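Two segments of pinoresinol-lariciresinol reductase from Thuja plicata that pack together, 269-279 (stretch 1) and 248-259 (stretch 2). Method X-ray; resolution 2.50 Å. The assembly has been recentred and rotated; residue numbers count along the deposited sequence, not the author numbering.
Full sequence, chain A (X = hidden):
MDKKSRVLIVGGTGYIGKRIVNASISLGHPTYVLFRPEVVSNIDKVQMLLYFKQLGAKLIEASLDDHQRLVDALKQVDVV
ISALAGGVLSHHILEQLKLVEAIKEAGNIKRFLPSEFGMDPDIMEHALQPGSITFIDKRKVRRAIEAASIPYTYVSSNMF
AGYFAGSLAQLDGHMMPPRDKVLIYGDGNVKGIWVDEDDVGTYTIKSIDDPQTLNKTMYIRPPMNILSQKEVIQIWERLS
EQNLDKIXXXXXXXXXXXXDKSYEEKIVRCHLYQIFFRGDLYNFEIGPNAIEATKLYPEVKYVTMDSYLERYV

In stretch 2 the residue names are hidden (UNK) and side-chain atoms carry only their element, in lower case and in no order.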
# COMPACT_ATOMS: atom_id res chain seq x y z
N ARG A 269 4.19 11.19 -12.11
CA ARG A 269 5.47 11.84 -12.37
C ARG A 269 6.47 10.85 -11.78
O ARG A 269 6.18 10.31 -10.71
CB ARG A 269 5.53 13.22 -11.66
CG ARG A 269 4.61 14.27 -12.32
CD ARG A 269 4.69 15.69 -11.77
NE ARG A 269 3.61 16.51 -12.33
CZ ARG A 269 2.76 17.24 -11.58
NH1 ARG A 269 2.84 17.29 -10.25
NH2 ARG A 269 1.73 17.87 -12.15
N CYS A 270 7.60 10.51 -12.40
CA CYS A 270 8.57 9.49 -11.98
C CYS A 270 8.02 8.12 -12.23
O CYS A 270 7.82 7.24 -11.39
CB CYS A 270 9.01 9.55 -10.48
SG CYS A 270 7.89 9.06 -9.15
N HIS A 271 7.83 8.03 -13.53
CA HIS A 271 7.23 6.93 -14.26
C HIS A 271 7.26 7.65 -15.59
O HIS A 271 7.98 7.27 -16.49
CB HIS A 271 5.83 6.68 -13.68
CG HIS A 271 4.70 6.24 -14.58
ND1 HIS A 271 3.50 6.79 -14.58
CD2 HIS A 271 4.73 5.21 -15.49
CE1 HIS A 271 2.79 6.12 -15.46
NE2 HIS A 271 3.53 5.17 -16.01
N LEU A 272 6.56 8.77 -15.67
CA LEU A 272 6.63 9.66 -16.81
C LEU A 272 8.04 10.22 -16.90
O LEU A 272 8.49 10.69 -17.94
CB LEU A 272 5.64 10.74 -16.57
CG LEU A 272 5.41 11.82 -17.56
CD1 LEU A 272 4.79 11.27 -18.82
CD2 LEU A 272 4.46 12.80 -16.92
N TYR A 273 8.73 10.16 -15.76
CA TYR A 273 10.10 10.57 -15.67
C TYR A 273 11.03 9.38 -15.90
O TYR A 273 12.20 9.56 -16.20
CB TYR A 273 10.27 11.27 -14.30
CG TYR A 273 9.65 12.70 -14.27
CD1 TYR A 273 10.47 13.81 -14.01
CD2 TYR A 273 8.29 12.94 -14.54
CE1 TYR A 273 9.96 15.12 -14.03
CE2 TYR A 273 7.77 14.25 -14.56
CZ TYR A 273 8.61 15.33 -14.31
OH TYR A 273 8.12 16.63 -14.36
N GLN A 274 10.56 8.12 -15.82
CA GLN A 274 11.37 6.96 -16.16
C GLN A 274 11.21 6.72 -17.65
O GLN A 274 12.15 6.28 -18.29
CB GLN A 274 10.90 5.72 -15.44
CG GLN A 274 10.52 5.85 -13.97
CD GLN A 274 11.60 6.03 -12.92
OE1 GLN A 274 12.78 5.67 -13.06
NE2 GLN A 274 11.19 6.57 -11.78
N ILE A 275 10.01 6.93 -18.22
CA ILE A 275 9.70 6.91 -19.66
C ILE A 275 10.50 7.95 -20.52
O ILE A 275 11.23 7.61 -21.46
CB ILE A 275 8.16 7.17 -19.88
CG1 ILE A 275 7.32 6.11 -19.26
CG2 ILE A 275 7.80 7.12 -21.35
CD1 ILE A 275 5.82 6.48 -19.36
N PHE A 276 10.38 9.26 -20.20
CA PHE A 276 11.01 10.32 -20.99
C PHE A 276 12.14 11.06 -20.25
O PHE A 276 12.06 12.29 -20.12
CB PHE A 276 9.92 11.37 -21.44
CG PHE A 276 8.59 10.87 -22.03
CD1 PHE A 276 8.52 10.42 -23.34
CD2 PHE A 276 7.43 10.87 -21.24
CE1 PHE A 276 7.30 9.97 -23.86
CE2 PHE A 276 6.20 10.42 -21.75
CZ PHE A 276 6.14 9.97 -23.07
N PHE A 277 13.18 10.36 -19.75
CA PHE A 277 14.39 10.91 -19.12
C PHE A 277 15.50 9.89 -18.90
O PHE A 277 16.66 10.19 -19.20
CB PHE A 277 14.18 11.49 -17.73
CG PHE A 277 13.71 12.93 -17.69
CD1 PHE A 277 12.47 13.22 -17.10
CD2 PHE A 277 14.49 13.94 -18.27
CE1 PHE A 277 12.01 14.53 -17.08
CE2 PHE A 277 14.01 15.25 -18.24
CZ PHE A 277 12.78 15.54 -17.65
N ARG A 278 15.16 8.75 -18.25
CA ARG A 278 16.06 7.62 -18.03
C ARG A 278 15.74 6.56 -19.08
O ARG A 278 16.44 5.55 -19.23
CB ARG A 278 15.88 7.00 -16.62
CG ARG A 278 16.84 7.45 -15.49
CD ARG A 278 16.84 8.96 -15.14
NE ARG A 278 15.51 9.46 -14.78
CZ ARG A 278 15.23 10.55 -14.04
NH1 ARG A 278 16.17 11.36 -13.52
NH2 ARG A 278 13.94 10.82 -13.81
N GLY A 279 14.67 6.78 -19.84
CA GLY A 279 14.31 6.00 -21.01
C GLY A 279 14.06 4.51 -20.86
O GLY A 279 14.35 3.79 -21.81
N UNK A 248 9.83 22.85 -23.02
CA UNK A 248 10.88 21.94 -22.53
C UNK A 248 11.21 22.10 -21.04
O UNK A 248 11.22 23.20 -20.49
c UNK A 248 11.47 22.81 -25.63
c UNK A 248 12.11 21.86 -24.84
c UNK A 248 11.34 22.65 -27.01
o UNK A 248 11.66 21.42 -28.98
c UNK A 248 12.50 20.54 -26.86
c UNK A 248 12.20 22.09 -23.32
c UNK A 248 12.63 20.72 -25.47
c UNK A 248 11.85 21.52 -27.62
N UNK A 249 11.46 20.98 -20.33
CA UNK A 249 11.71 20.98 -18.88
C UNK A 249 12.75 19.93 -18.48
O UNK A 249 12.96 19.02 -19.25
c UNK A 249 9.07 21.57 -16.15
c UNK A 249 10.34 20.78 -18.22
c UNK A 249 9.91 19.31 -18.16
c UNK A 249 10.43 21.37 -16.85
N UNK A 250 13.39 19.94 -17.30
CA UNK A 250 14.51 19.03 -16.97
C UNK A 250 14.48 18.27 -15.64
O UNK A 250 13.51 18.40 -14.90
c UNK A 250 15.80 19.85 -17.04
o UNK A 250 15.73 20.99 -16.19
N UNK A 251 15.53 17.51 -15.28
CA UNK A 251 15.57 16.69 -14.07
C UNK A 251 15.41 17.30 -12.66
O UNK A 251 14.30 17.21 -12.12
c UNK A 251 16.87 15.86 -14.06
o UNK A 251 16.94 14.82 -15.04
N UNK A 252 16.44 17.96 -12.06
CA UNK A 252 16.54 18.39 -10.64
C UNK A 252 15.44 18.90 -9.66
O UNK A 252 14.87 18.14 -8.84
o UNK A 252 19.19 22.07 -10.42
c UNK A 252 17.58 20.63 -11.52
c UNK A 252 18.71 21.64 -11.48
n UNK A 252 19.14 22.06 -12.67
c UNK A 252 17.70 19.41 -10.60
N UNK A 253 15.12 20.21 -9.67
CA UNK A 253 14.11 20.78 -8.76
C UNK A 253 12.65 20.47 -9.15
O UNK A 253 11.70 20.90 -8.50
c UNK A 253 15.56 22.78 -7.87
o UNK A 253 16.66 22.27 -8.09
o UNK A 253 15.41 23.65 -7.00
c UNK A 253 14.35 22.32 -8.69
N UNK A 254 12.53 19.67 -10.22
CA UNK A 254 11.34 19.22 -10.96
C UNK A 254 11.00 17.88 -10.36
O UNK A 254 9.85 17.54 -10.08
c UNK A 254 11.73 19.14 -12.45
c UNK A 254 11.90 21.58 -13.18
c UNK A 254 12.64 22.74 -13.43
c UNK A 254 14.68 21.54 -13.00
c UNK A 254 12.54 20.39 -12.83
c UNK A 254 13.95 20.38 -12.75
c UNK A 254 14.03 22.72 -13.35
N UNK A 255 12.08 17.14 -10.13
CA UNK A 255 12.03 16.00 -9.25
C UNK A 255 11.86 16.44 -7.77
O UNK A 255 11.15 15.72 -7.07
c UNK A 255 13.32 15.18 -9.44
c UNK A 255 14.81 13.79 -10.87
c UNK A 255 13.48 14.52 -10.79
c UNK A 255 12.33 13.58 -11.01
N UNK A 256 12.42 17.52 -7.15
CA UNK A 256 11.99 17.84 -5.75
C UNK A 256 10.59 18.50 -5.58
O UNK A 256 9.89 18.38 -4.55
c UNK A 256 12.99 18.77 -5.07
N UNK A 257 10.19 19.17 -6.68
CA UNK A 257 8.85 19.74 -6.88
C UNK A 257 7.89 18.56 -6.74
O UNK A 257 7.15 18.48 -5.76
o UNK A 257 6.55 19.96 -9.19
c UNK A 257 7.75 19.99 -9.41
c UNK A 257 8.75 20.43 -8.32
o UNK A 257 8.18 19.71 -10.53
N UNK A 258 8.05 17.61 -7.70
CA UNK A 258 7.32 16.36 -7.73
C UNK A 258 7.34 15.65 -6.36
O UNK A 258 6.27 15.31 -5.83
c UNK A 258 7.28 14.20 -8.97
s UNK A 258 8.44 12.92 -9.46
c UNK A 258 8.69 12.09 -7.91
c UNK A 258 7.97 15.50 -8.80
N UNK A 259 8.53 15.48 -5.74
CA UNK A 259 8.65 14.88 -4.41
C UNK A 259 7.96 15.69 -3.28
O UNK A 259 7.91 15.21 -2.13
c UNK A 259 13.28 13.48 -5.67
n UNK A 259 14.18 14.62 -5.82
c UNK A 259 12.36 13.65 -4.47
c UNK A 259 10.15 14.69 -4.06
c UNK A 259 10.89 13.63 -4.88

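Position 248 carries one carbon followed by a six-carbon ring bearing an oxygen, a phenol that stays clear of stretch 1; it is Tyr248. At 249 four carbons fork at the first, one arm two carbons long, and the backbone O meets the edge of the Phe277 ring; this is Ile249. Its CA-to-CB bond points sideways, and Ile249 O lies 3.8 Å from Phe277 CZ. Position 250 has a single carbon and an oxygen, its CA-to-CB bond pointing away from stretch 1 while its backbone touches Phe277, and is Ser250; Ser250 C is 3.8 Å from Phe277 CZ.

Position 251 repeats the one-carbon, one-oxygen pattern, near Phe277 and Arg278, and is Ser251. Ser251 OG lies 4.1 Å from Phe277 CD2 and 3.9 Å from Arg278 NH1, too far for a hydrogen bond to the guanidinium. At 252 three carbons end in one oxygen and one nitrogen, an amide at this length being Gln252, which is exposed and out of reach. Two carbons, the second with two oxygens, make 253 a short carboxylate, Asp253, also remote.

Position 254 shows one carbon and a six-carbon ring without oxygen, hence Phe254; its CA-to-CB bond points toward stretch 1 but the ring leads away. At 255 four carbons fork at the second and touch Tyr273 and Arg278, the mark of Leu255. Although its CA-to-CB bond points sideways, the end comes nearer, placing Leu255 CD2 3.5 Å from Tyr273 CD1 and Leu255 CD1 3.8 Å from Arg278 NH1. A lone carbon at 256 is Ala256, exposed and out of reach of stretch 1. Position 257 has two carbons and a pair of oxygens, again a carboxylate, Asp257, with no close contact across the interface.

At 258 an unbranched chain of two carbons, a sulfur and a final carbon reaches Arg269, Cys270 and the Tyr273 ring; it can only be Met258. Met258 CG approaches Arg269 CB to 3.4 Å, and Met258 CE lies 3.4 Å from Cys270 SG. Met258 SD sits 5.0 Å from the centroid of the Tyr273 ring, a sulfur-aromatic contact. Four carbons in a row ending in nitrogen identify 259 as Lys259, poorly ordered and beyond reach.

No hydrogen bond crosses between the stretches, so the contact rests on packing. Backbone bonds such as Leu255 N to Ser251 O (3.0 Å) and Met258 N to Phe254 O (3.0 Å) hold the helix that presents Leu255 to Tyr273, and Met258 to Arg269, Cys270 and the Tyr273 ring. Beyond them, Phe277 packs against the backbone of 249-251, extended at Ile249 and Ser250. Arg278 NH2 donates to Tyr273 O at 3.2 Å, tethering the guanidinium within its own stretch while its edge meets Leu255.

Stretch 2 248-259: YISSQDFLADMK
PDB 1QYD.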